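Local coordinates for SusD superfamily protein (Parabacteroides distasonis, PDB 3OTN), which probably binds carbohydrate or another nutrient at the bacterial outer membrane, as a member of the SusD family, at residues Pro270-Glu281 and Phe309-Phe319; Leu285-Glu293 and Leu331-Phe339. One frame throughout, in Å; residues are numbered along the deposited sequence.

Interactions 1 and 2 alternate along the chain, and their centres lie about 16 Å apart. They meet in one three-stranded antiparallel sheet, where strand 308-312 runs between 329-331 and 334-336: F309 N lies 2.8 Å from Y335 O, and L331 N lies 2.9 Å from T310 O, both probable hydrogen bonds. Packing joins them too, with F309 CG 3.4 Å from Y337 CD1. Interaction 1 sits farther out, about 27 Å from the centre of the chain against about 19 Å for the centre of interaction 2. The bound 1,2-ethanediol, probably from the crystallisation liquor, hydrogen-bonds T310 and N311.

Interaction 1: residues Pro270-Glu281 and Phe309-Phe319; sequences PSRSGISAYDLE and FTNYKGHPSKF. With EDO (1,2-ethanediol), chain O.
K318 reaches into the turn of 270-281 and ends among its oxygens. NZ donates to Y278 O at 2.7 Å, nearly in line with that C=O. It also donates to S276 O, at 2.8 Å and from above the carbonyl plane. A salt bridge to E281 OE2 (3.1 Å) and a water shared with E281 OE1 add to the grip. Bends at chi2 (-71°) and chi4 (63°) fold the chain back over G274 O to bring the amine there. Beside it, H315 N donates to G274 O at 2.8 Å, almost straight at 176°, and the H315 ring lies with one face over A277 CA while P316 CD covers the other. I275 CD1 meets the edge of the F309 ring 3.9 Å from CE2.

In the second shell, E281 braces the loop from inside: OE1 accepts from G274 N, and OE2 from S276 N and from S276 OG, the hydroxyl on its anti lone pair. An alanine in place of K318 would probably leave E281 without its cationic mate and the carbonyls of S276 and Y278 without this donor. H315 NE2 is bonded to D346 O, tying the contact to helix 342-348. An irregular loop, with the carbonyls of S276 and Y278 both bonded to the K318 amine, packs against the segment leaving strand 308-312, within the SusD family region.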
loop_
_atom_site.group_PDB
_atom_site.type_symbol
_atom_site.label_atom_id
_atom_site.label_comp_id
_atom_site.label_asym_id
_atom_site.label_seq_id
_atom_site.Cartn_x
_atom_site.Cartn_y
_atom_site.Cartn_z
ATOM N N PRO A 270 -3.668 -0.342 21.321
ATOM C CA PRO A 270 -2.868 0.373 22.345
ATOM C C PRO A 270 -1.943 -0.534 23.113
ATOM O O PRO A 270 -2.384 -1.570 23.608
ATOM C CB PRO A 270 -3.938 1.000 23.290
ATOM C CG PRO A 270 -5.224 0.389 22.910
ATOM C CD PRO A 270 -5.102 -0.061 21.481
ATOM N N SER A 271 -0.676 -0.149 23.205
ATOM C CA SER A 271 0.363 -1.021 23.750
ATOM C C SER A 271 0.083 -1.496 25.165
ATOM O O SER A 271 -0.309 -0.699 26.023
ATOM C CB SER A 271 1.735 -0.339 23.761
ATOM O OG SER A 271 2.754 -1.313 24.012
ATOM N N ARG A 272 0.294 -2.795 25.388
ATOM C CA ARG A 272 0.168 -3.420 26.703
ATOM C C ARG A 272 -1.104 -2.939 27.458
ATOM O O ARG A 272 -1.065 -2.709 28.637
ATOM C CB ARG A 272 1.470 -3.200 27.531
ATOM C CG ARG A 272 2.772 -3.861 26.933
ATOM C CD ARG A 272 3.938 -3.915 27.960
ATOM N N SER A 273 -2.225 -2.810 26.740
ATOM C CA SER A 273 -3.506 -2.297 27.278
ATOM C C SER A 273 -4.470 -3.369 27.821
ATOM O O SER A 273 -5.356 -3.072 28.634
ATOM C CB SER A 273 -4.243 -1.548 26.174
ATOM O OG SER A 273 -4.440 -2.390 25.030
ATOM N N GLY A 274 -4.361 -4.588 27.307
ATOM C CA GLY A 274 -5.232 -5.670 27.735
ATOM C C GLY A 274 -6.644 -5.632 27.172
ATOM O O GLY A 274 -7.514 -6.308 27.723
ATOM N N ILE A 275 -6.864 -4.885 26.068
ATOM C CA ILE A 275 -8.188 -4.811 25.432
ATOM C C ILE A 275 -8.534 -6.001 24.532
ATOM O O ILE A 275 -9.663 -6.084 24.067
ATOM C CB ILE A 275 -8.387 -3.496 24.590
ATOM C CG1 ILE A 275 -7.454 -3.435 23.361
ATOM C CG2 ILE A 275 -8.255 -2.268 25.527
ATOM C CD1 ILE A 275 -7.983 -2.512 22.201
ATOM N N SER A 276 -7.559 -6.877 24.283
ATOM C CA SER A 276 -7.646 -7.945 23.291
ATOM C C SER A 276 -7.317 -9.331 23.825
ATOM O O SER A 276 -6.811 -9.482 24.940
ATOM C CB SER A 276 -6.705 -7.660 22.123
ATOM O OG SER A 276 -5.398 -8.086 22.405
ATOM N N ALA A 277 -7.604 -10.326 22.981
ATOM C CA ALA A 277 -7.345 -11.760 23.240
ATOM C C ALA A 277 -5.901 -12.119 22.928
ATOM O O ALA A 277 -5.445 -13.185 23.290
ATOM C CB ALA A 277 -8.281 -12.650 22.382
ATOM N N TYR A 278 -5.191 -11.242 22.224
ATOM C CA TYR A 278 -3.780 -11.476 21.924
ATOM C C TYR A 278 -2.951 -11.488 23.211
ATOM O O TYR A 278 -3.314 -10.828 24.187
ATOM C CB TYR A 278 -3.250 -10.394 21.001
ATOM C CG TYR A 278 -3.869 -10.411 19.625
ATOM C CD1 TYR A 278 -3.437 -11.325 18.661
ATOM C CD2 TYR A 278 -4.872 -9.507 19.273
ATOM C CE1 TYR A 278 -4.019 -11.364 17.386
ATOM C CE2 TYR A 278 -5.451 -9.520 17.996
ATOM C CZ TYR A 278 -5.022 -10.453 17.050
ATOM O OH TYR A 278 -5.589 -10.452 15.767
ATOM N N ASP A 279 -1.835 -12.210 23.221
ATOM C CA ASP A 279 -0.994 -12.184 24.425
ATOM C C ASP A 279 -0.400 -10.793 24.719
ATOM O O ASP A 279 -0.172 -10.459 25.888
ATOM C CB ASP A 279 0.061 -13.302 24.455
ATOM C CG ASP A 279 0.985 -13.287 23.276
ATOM O OD1 ASP A 279 0.861 -12.413 22.402
ATOM O OD2 ASP A 279 1.865 -14.169 23.229
ATOM N N LEU A 280 -0.193 -9.983 23.673
ATOM C CA LEU A 280 0.263 -8.591 23.811
ATOM C C LEU A 280 -0.173 -7.729 22.634
ATOM O O LEU A 280 -0.136 -8.170 21.479
ATOM C CB LEU A 280 1.793 -8.527 23.919
ATOM C CG LEU A 280 2.401 -8.824 25.325
ATOM C CD1 LEU A 280 3.921 -8.626 25.331
ATOM C CD2 LEU A 280 1.761 -7.979 26.473
ATOM N N GLU A 281 -0.587 -6.502 22.938
ATOM C CA GLU A 281 -0.865 -5.506 21.933
ATOM C C GLU A 281 0.408 -4.687 21.746
ATOM O O GLU A 281 1.078 -4.377 22.720
ATOM C CB GLU A 281 -1.991 -4.596 22.402
ATOM C CG GLU A 281 -3.279 -5.327 22.701
ATOM C CD GLU A 281 -3.448 -5.781 24.154
ATOM O OE1 GLU A 281 -2.742 -5.284 25.072
ATOM O OE2 GLU A 281 -4.350 -6.607 24.386
ATOM N N PHE A 309 -10.557 5.147 17.434
ATOM C CA PHE A 309 -11.209 4.880 18.727
ATOM C C PHE A 309 -10.386 5.400 19.887
ATOM O O PHE A 309 -9.201 5.692 19.747
ATOM C CB PHE A 309 -11.653 3.413 18.895
ATOM C CG PHE A 309 -10.553 2.402 19.170
ATOM C CD1 PHE A 309 -9.441 2.274 18.347
ATOM C CD2 PHE A 309 -10.710 1.471 20.215
ATOM C CE1 PHE A 309 -8.465 1.271 18.573
ATOM C CE2 PHE A 309 -9.738 0.476 20.455
ATOM C CZ PHE A 309 -8.621 0.371 19.634
ATOM N N THR A 310 -11.071 5.602 21.009
ATOM C CA THR A 310 -10.507 6.252 22.204
ATOM C C THR A 310 -10.899 5.545 23.504
ATOM O O THR A 310 -10.415 5.905 24.569
ATOM C CB THR A 310 -11.025 7.702 22.312
ATOM O OG1 THR A 310 -12.445 7.671 22.441
ATOM C CG2 THR A 310 -10.667 8.529 21.100
ATOM N N ASN A 311 -11.817 4.582 23.433
ATOM C CA ASN A 311 -12.147 3.748 24.558
ATOM C C ASN A 311 -12.505 2.318 24.096
ATOM O O ASN A 311 -12.866 2.087 22.932
ATOM C CB ASN A 311 -13.293 4.389 25.365
ATOM C CG ASN A 311 -14.625 4.357 24.621
ATOM O OD1 ASN A 311 -15.151 3.292 24.325
ATOM N ND2 ASN A 311 -15.173 5.527 24.332
ATOM N N TYR A 312 -12.390 1.371 25.014
ATOM C CA TYR A 312 -12.775 -0.025 24.758
ATOM C C TYR A 312 -13.037 -0.669 26.110
ATOM O O TYR A 312 -13.377 0.038 27.055
ATOM C CB TYR A 312 -11.731 -0.767 23.877
ATOM C CG TYR A 312 -12.342 -1.863 23.030
ATOM C CD1 TYR A 312 -13.165 -1.566 21.948
ATOM C CD2 TYR A 312 -12.122 -3.218 23.331
ATOM C CE1 TYR A 312 -13.781 -2.594 21.182
ATOM C CE2 TYR A 312 -12.728 -4.236 22.572
ATOM C CZ TYR A 312 -13.542 -3.913 21.502
ATOM O OH TYR A 312 -14.120 -4.926 20.786
ATOM N N LYS A 313 -13.090 -1.983 26.190
ATOM C CA LYS A 313 -13.214 -2.675 27.472
ATOM C C LYS A 313 -12.019 -3.600 27.597
ATOM O O LYS A 313 -11.488 -4.067 26.589
ATOM C CB LYS A 313 -14.510 -3.487 27.525
ATOM C CG LYS A 313 -15.787 -2.681 27.253
ATOM C CD LYS A 313 -17.075 -3.460 27.640
ATOM C CE LYS A 313 -18.331 -2.792 27.075
ATOM N NZ LYS A 313 -19.597 -3.381 27.591
ATOM N N GLY A 314 -11.593 -3.852 28.824
ATOM C CA GLY A 314 -10.549 -4.834 29.082
ATOM C C GLY A 314 -11.053 -6.226 28.730
ATOM O O GLY A 314 -12.212 -6.545 28.946
ATOM N N HIS A 315 -10.180 -7.051 28.174
ATOM C CA HIS A 315 -10.582 -8.400 27.772
ATOM C C HIS A 315 -10.672 -9.278 29.041
ATOM O O HIS A 315 -9.829 -9.127 29.926
ATOM C CB HIS A 315 -9.573 -8.974 26.780
ATOM C CG HIS A 315 -10.006 -10.261 26.170
ATOM N ND1 HIS A 315 -9.759 -11.486 26.761
ATOM C CD2 HIS A 315 -10.677 -10.526 25.024
ATOM C CE1 HIS A 315 -10.241 -12.448 25.999
ATOM N NE2 HIS A 315 -10.810 -11.893 24.943
ATOM N N PRO A 316 -11.680 -10.176 29.144
ATOM C CA PRO A 316 -11.809 -11.023 30.365
ATOM C C PRO A 316 -10.611 -11.911 30.725
ATOM O O PRO A 316 -10.489 -12.318 31.872
ATOM C CB PRO A 316 -13.021 -11.912 30.066
ATOM C CG PRO A 316 -13.771 -11.205 28.980
ATOM C CD PRO A 316 -12.762 -10.447 28.182
ATOM N N SER A 317 -9.735 -12.217 29.774
ATOM C CA SER A 317 -8.535 -13.004 30.096
ATOM C C SER A 317 -7.418 -12.160 30.736
ATOM O O SER A 317 -6.398 -12.704 31.177
ATOM C CB SER A 317 -7.977 -13.645 28.825
ATOM O OG SER A 317 -7.379 -12.666 27.979
ATOM N N LYS A 318 -7.583 -10.839 30.727
ATOM C CA LYS A 318 -6.532 -9.916 31.109
ATOM C C LYS A 318 -6.769 -9.218 32.462
ATOM O O LYS A 318 -5.832 -8.650 33.012
ATOM C CB LYS A 318 -6.360 -8.864 30.002
ATOM C CG LYS A 318 -6.017 -9.404 28.597
ATOM C CD LYS A 318 -4.619 -9.937 28.485
ATOM C CE LYS A 318 -4.250 -10.329 27.046
ATOM N NZ LYS A 318 -4.265 -9.167 26.079
ATOM N N PHE A 319 -8.005 -9.237 32.972
ATOM C CA PHE A 319 -8.354 -8.587 34.228
ATOM C C PHE A 319 -9.161 -9.551 35.084
ATOM O O PHE A 319 -9.948 -10.349 34.562
ATOM C CB PHE A 319 -9.163 -7.302 33.985
ATOM C CG PHE A 319 -8.401 -6.256 33.237
ATOM C CD1 PHE A 319 -7.601 -5.333 33.918
ATOM C CD2 PHE A 319 -8.434 -6.217 31.835
ATOM C CE1 PHE A 319 -6.851 -4.378 33.222
ATOM C CE2 PHE A 319 -7.685 -5.247 31.121
ATOM C CZ PHE A 319 -6.898 -4.328 31.818
HETATM C C1 EDO O . -13.187 8.347 26.290
HETATM O O1 EDO O . -13.923 7.936 25.141
HETATM C C2 EDO O . -12.957 9.859 26.229
HETATM O O2 EDO O . -11.988 10.149 25.224
HETATM O O HOH W 1 -2.432 -7.431 26.993
#

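Interaction 2: residues Leu285-Glu293 and Leu331-Phe339; sequences LIPTKEFVE and LNGYYIYKF
V292 sets CG1 squarely over the face of the Y334 ring, 3.6 Å from its centroid and only 2° off the normal, a CH-pi contact. With chi1 at 169°, CG1 stands anti to the backbone N of V292, which carries this methyl over the ring while CG2 approaches Y334 CB. Close packing continues at P287, whose CD lies 3.4 Å from Y334 O; its ring also slides past I336 in the opposite direction, with CD 3.9 Å from CG1. I286 and Y335 run side by side, and I286 CD1 reaches the edge of the tyrosine ring 3.6 Å from CE1.

The outer side is polar and more exposed. Y334 OH donates to E293 OE2 at 3.0 Å, meeting the anti lone pair of that oxygen, with carboxylate and ring planes 82° apart. E293 OE1 takes K289 NZ at 3.0 Å in a salt bridge between residues four apart in the chain, so the carboxylate is held from two directions and probably keeps its negative charge. Water replaces direct backbone pairing between the segments: one molecule links L285 O to I336 N, another P287 O to Y334 O.

T288 caps the short helix 289-292 by accepting from F291 N. Strand 286-287 pairs instead with 55-56, and 334-336 with 308-312, so the contact brings the edges of two small antiparallel sheets together, with the helix laid over Y334.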
loop_
_atom_site.group_PDB
_atom_site.type_symbol
_atom_site.label_atom_id
_atom_site.label_comp_id
_atom_site.label_asym_id
_atom_site.label_seq_id
_atom_site.Cartn_x
_atom_site.Cartn_y
_atom_site.Cartn_z
ATOM N N LEU A 285 1.836 1.529 15.601
ATOM C CA LEU A 285 1.350 2.546 14.670
ATOM C C LEU A 285 0.155 3.268 15.290
ATOM O O LEU A 285 -0.933 2.701 15.475
ATOM C CB LEU A 285 1.007 1.955 13.306
ATOM C CG LEU A 285 0.934 2.952 12.134
ATOM C CD1 LEU A 285 2.286 3.641 11.860
ATOM C CD2 LEU A 285 0.469 2.204 10.877
ATOM N N ILE A 286 0.413 4.507 15.680
ATOM C CA ILE A 286 -0.496 5.317 16.445
ATOM C C ILE A 286 -0.701 6.586 15.621
ATOM O O ILE A 286 0.288 7.188 15.217
ATOM C CB ILE A 286 0.175 5.672 17.789
ATOM C CG1 ILE A 286 0.655 4.404 18.518
ATOM C CG2 ILE A 286 -0.788 6.509 18.703
ATOM C CD1 ILE A 286 -0.454 3.405 18.835
ATOM N N PRO A 287 -1.967 7.015 15.391
ATOM C CA PRO A 287 -2.161 8.243 14.623
ATOM C C PRO A 287 -1.799 9.457 15.471
ATOM O O PRO A 287 -1.916 9.406 16.691
ATOM C CB PRO A 287 -3.650 8.220 14.324
ATOM C CG PRO A 287 -4.257 7.565 15.558
ATOM C CD PRO A 287 -3.215 6.583 16.048
ATOM N N THR A 288 -1.367 10.538 14.835
ATOM C CA THR A 288 -1.125 11.762 15.573
ATOM C C THR A 288 -2.457 12.433 15.886
ATOM O O THR A 288 -3.399 12.394 15.088
ATOM C CB THR A 288 -0.237 12.751 14.825
ATOM O OG1 THR A 288 -0.873 13.136 13.601
ATOM C CG2 THR A 288 1.111 12.179 14.570
ATOM N N LYS A 289 -2.511 13.050 17.055
ATOM C CA LYS A 289 -3.607 13.944 17.444
ATOM C C LYS A 289 -3.838 15.028 16.374
ATOM O O LYS A 289 -4.958 15.312 16.034
ATOM C CB LYS A 289 -3.266 14.564 18.816
ATOM C CG LYS A 289 -4.110 15.762 19.285
ATOM C CD LYS A 289 -3.465 16.420 20.541
ATOM C CE LYS A 289 -3.704 17.945 20.590
ATOM N NZ LYS A 289 -5.109 18.319 20.904
ATOM N N GLU A 290 -2.765 15.594 15.828
ATOM C CA GLU A 290 -2.825 16.661 14.792
ATOM C C GLU A 290 -3.480 16.220 13.477
ATOM O O GLU A 290 -4.243 16.981 12.865
ATOM C CB GLU A 290 -1.420 17.227 14.469
ATOM C CG GLU A 290 -0.730 18.003 15.612
ATOM C CD GLU A 290 0.045 17.109 16.599
ATOM O OE1 GLU A 290 -0.093 15.845 16.566
ATOM O OE2 GLU A 290 0.776 17.688 17.417
ATOM N N PHE A 291 -3.204 14.989 13.040
ATOM C CA PHE A 291 -3.881 14.462 11.872
ATOM C C PHE A 291 -5.341 14.196 12.139
ATOM O O PHE A 291 -6.195 14.542 11.314
ATOM C CB PHE A 291 -3.221 13.202 11.332
ATOM C CG PHE A 291 -3.879 12.668 10.081
ATOM C CD1 PHE A 291 -3.980 13.459 8.947
ATOM C CD2 PHE A 291 -4.422 11.382 10.054
ATOM C CE1 PHE A 291 -4.586 12.969 7.777
ATOM C CE2 PHE A 291 -5.035 10.885 8.910
ATOM C CZ PHE A 291 -5.110 11.675 7.757
ATOM N N VAL A 292 -5.642 13.566 13.273
ATOM C CA VAL A 292 -7.032 13.249 13.590
ATOM C C VAL A 292 -7.845 14.547 13.642
ATOM O O VAL A 292 -8.954 14.627 13.084
ATOM C CB VAL A 292 -7.138 12.439 14.890
ATOM C CG1 VAL A 292 -8.605 12.333 15.369
ATOM C CG2 VAL A 292 -6.517 11.032 14.691
ATOM N N GLU A 293 -7.275 15.585 14.260
ATOM C CA GLU A 293 -7.999 16.847 14.444
ATOM C C GLU A 293 -8.040 17.714 13.168
ATOM O O GLU A 293 -8.678 18.744 13.184
ATOM C CB GLU A 293 -7.439 17.590 15.666
ATOM C CG GLU A 293 -7.728 16.734 16.927
ATOM C CD GLU A 293 -7.261 17.302 18.241
ATOM O OE1 GLU A 293 -6.552 18.326 18.235
ATOM O OE2 GLU A 293 -7.642 16.697 19.280
ATOM N N LEU A 331 -8.820 4.871 26.724
ATOM C CA LEU A 331 -7.458 4.630 26.206
ATOM C C LEU A 331 -6.575 5.881 26.255
ATOM O O LEU A 331 -5.379 5.814 25.942
ATOM C CB LEU A 331 -7.522 4.096 24.778
ATOM C CG LEU A 331 -8.387 2.849 24.575
ATOM C CD1 LEU A 331 -8.482 2.536 23.065
ATOM C CD2 LEU A 331 -7.843 1.691 25.386
ATOM N N ASN A 332 -7.167 7.009 26.616
ATOM C CA ASN A 332 -6.452 8.279 26.818
ATOM C C ASN A 332 -5.680 8.723 25.572
ATOM O O ASN A 332 -4.553 9.188 25.664
ATOM C CB ASN A 332 -5.497 8.206 28.036
ATOM C CG ASN A 332 -6.194 7.792 29.307
ATOM O OD1 ASN A 332 -5.774 6.834 29.962
ATOM N ND2 ASN A 332 -7.270 8.509 29.676
ATOM N N GLY A 333 -6.308 8.600 24.412
ATOM C CA GLY A 333 -5.684 9.019 23.151
ATOM C C GLY A 333 -6.439 8.462 21.977
ATOM O O GLY A 333 -7.315 7.616 22.151
ATOM N N TYR A 334 -6.090 8.914 20.779
ATOM C CA TYR A 334 -6.645 8.320 19.568
ATOM C C TYR A 334 -5.834 7.098 19.137
ATOM O O TYR A 334 -4.605 7.103 19.157
ATOM C CB TYR A 334 -6.665 9.325 18.419
ATOM C CG TYR A 334 -7.411 10.619 18.722
ATOM C CD1 TYR A 334 -8.787 10.624 18.916
ATOM C CD2 TYR A 334 -6.739 11.847 18.717
ATOM C CE1 TYR A 334 -9.480 11.825 19.156
ATOM C CE2 TYR A 334 -7.410 13.041 18.962
ATOM C CZ TYR A 334 -8.780 13.031 19.165
ATOM O OH TYR A 334 -9.420 14.245 19.390
ATOM N N TYR A 335 -6.550 6.054 18.733
ATOM C CA TYR A 335 -5.953 4.880 18.122
ATOM C C TYR A 335 -6.696 4.543 16.837
ATOM O O TYR A 335 -7.879 4.904 16.673
ATOM C CB TYR A 335 -5.986 3.723 19.099
ATOM C CG TYR A 335 -5.112 3.991 20.297
ATOM C CD1 TYR A 335 -3.766 3.610 20.290
ATOM C CD2 TYR A 335 -5.603 4.683 21.417
ATOM C CE1 TYR A 335 -2.921 3.899 21.381
ATOM C CE2 TYR A 335 -4.765 4.977 22.513
ATOM C CZ TYR A 335 -3.432 4.575 22.486
ATOM O OH TYR A 335 -2.603 4.837 23.552
ATOM N N ILE A 336 -5.994 3.878 15.925
ATOM C CA ILE A 336 -6.589 3.438 14.675
ATOM C C ILE A 336 -7.497 2.234 14.885
ATOM O O ILE A 336 -7.058 1.190 15.345
ATOM C CB ILE A 336 -5.535 3.151 13.600
ATOM C CG1 ILE A 336 -4.832 4.466 13.214
ATOM C CG2 ILE A 336 -6.254 2.539 12.360
ATOM C CD1 ILE A 336 -3.345 4.333 12.758
ATOM N N TYR A 337 -8.771 2.434 14.551
ATOM C CA TYR A 337 -9.828 1.428 14.567
ATOM C C TYR A 337 -10.158 0.905 13.170
ATOM O O TYR A 337 -10.880 -0.088 13.039
ATOM C CB TYR A 337 -11.112 2.053 15.149
ATOM C CG TYR A 337 -12.126 1.093 15.708
ATOM C CD1 TYR A 337 -11.840 0.310 16.827
ATOM C CD2 TYR A 337 -13.404 0.966 15.127
ATOM C CE1 TYR A 337 -12.802 -0.570 17.365
ATOM C CE2 TYR A 337 -14.354 0.074 15.668
ATOM C CZ TYR A 337 -14.047 -0.671 16.785
ATOM O OH TYR A 337 -14.981 -1.538 17.314
ATOM N N LYS A 338 -9.594 1.532 12.133
ATOM C CA LYS A 338 -9.910 1.216 10.715
ATOM C C LYS A 338 -9.798 -0.279 10.352
ATOM O O LYS A 338 -10.585 -0.805 9.544
ATOM C CB LYS A 338 -9.007 2.074 9.841
ATOM C CG LYS A 338 -9.326 2.166 8.411
ATOM C CD LYS A 338 -8.516 3.305 7.784
ATOM C CE LYS A 338 -8.672 3.291 6.310
ATOM N NZ LYS A 338 -8.107 4.481 5.641
ATOM N N PHE A 339 -8.889 -0.975 11.023
ATOM C CA PHE A 339 -8.579 -2.381 10.737
ATOM C C PHE A 339 -8.875 -3.309 11.915
ATOM O O PHE A 339 -8.306 -4.367 12.003
ATOM C CB PHE A 339 -7.109 -2.476 10.339
ATOM C CG PHE A 339 -6.708 -1.466 9.285
ATOM C CD1 PHE A 339 -7.299 -1.494 8.029
ATOM C CD2 PHE A 339 -5.753 -0.485 9.550
ATOM C CE1 PHE A 339 -6.926 -0.583 7.035
ATOM C CE2 PHE A 339 -5.382 0.434 8.561
ATOM C CZ PHE A 339 -5.966 0.368 7.305
HETATM O O HOH W 2 -3.389 2.928 16.502
HETATM O O HOH W 3 -2.750 9.403 19.526
#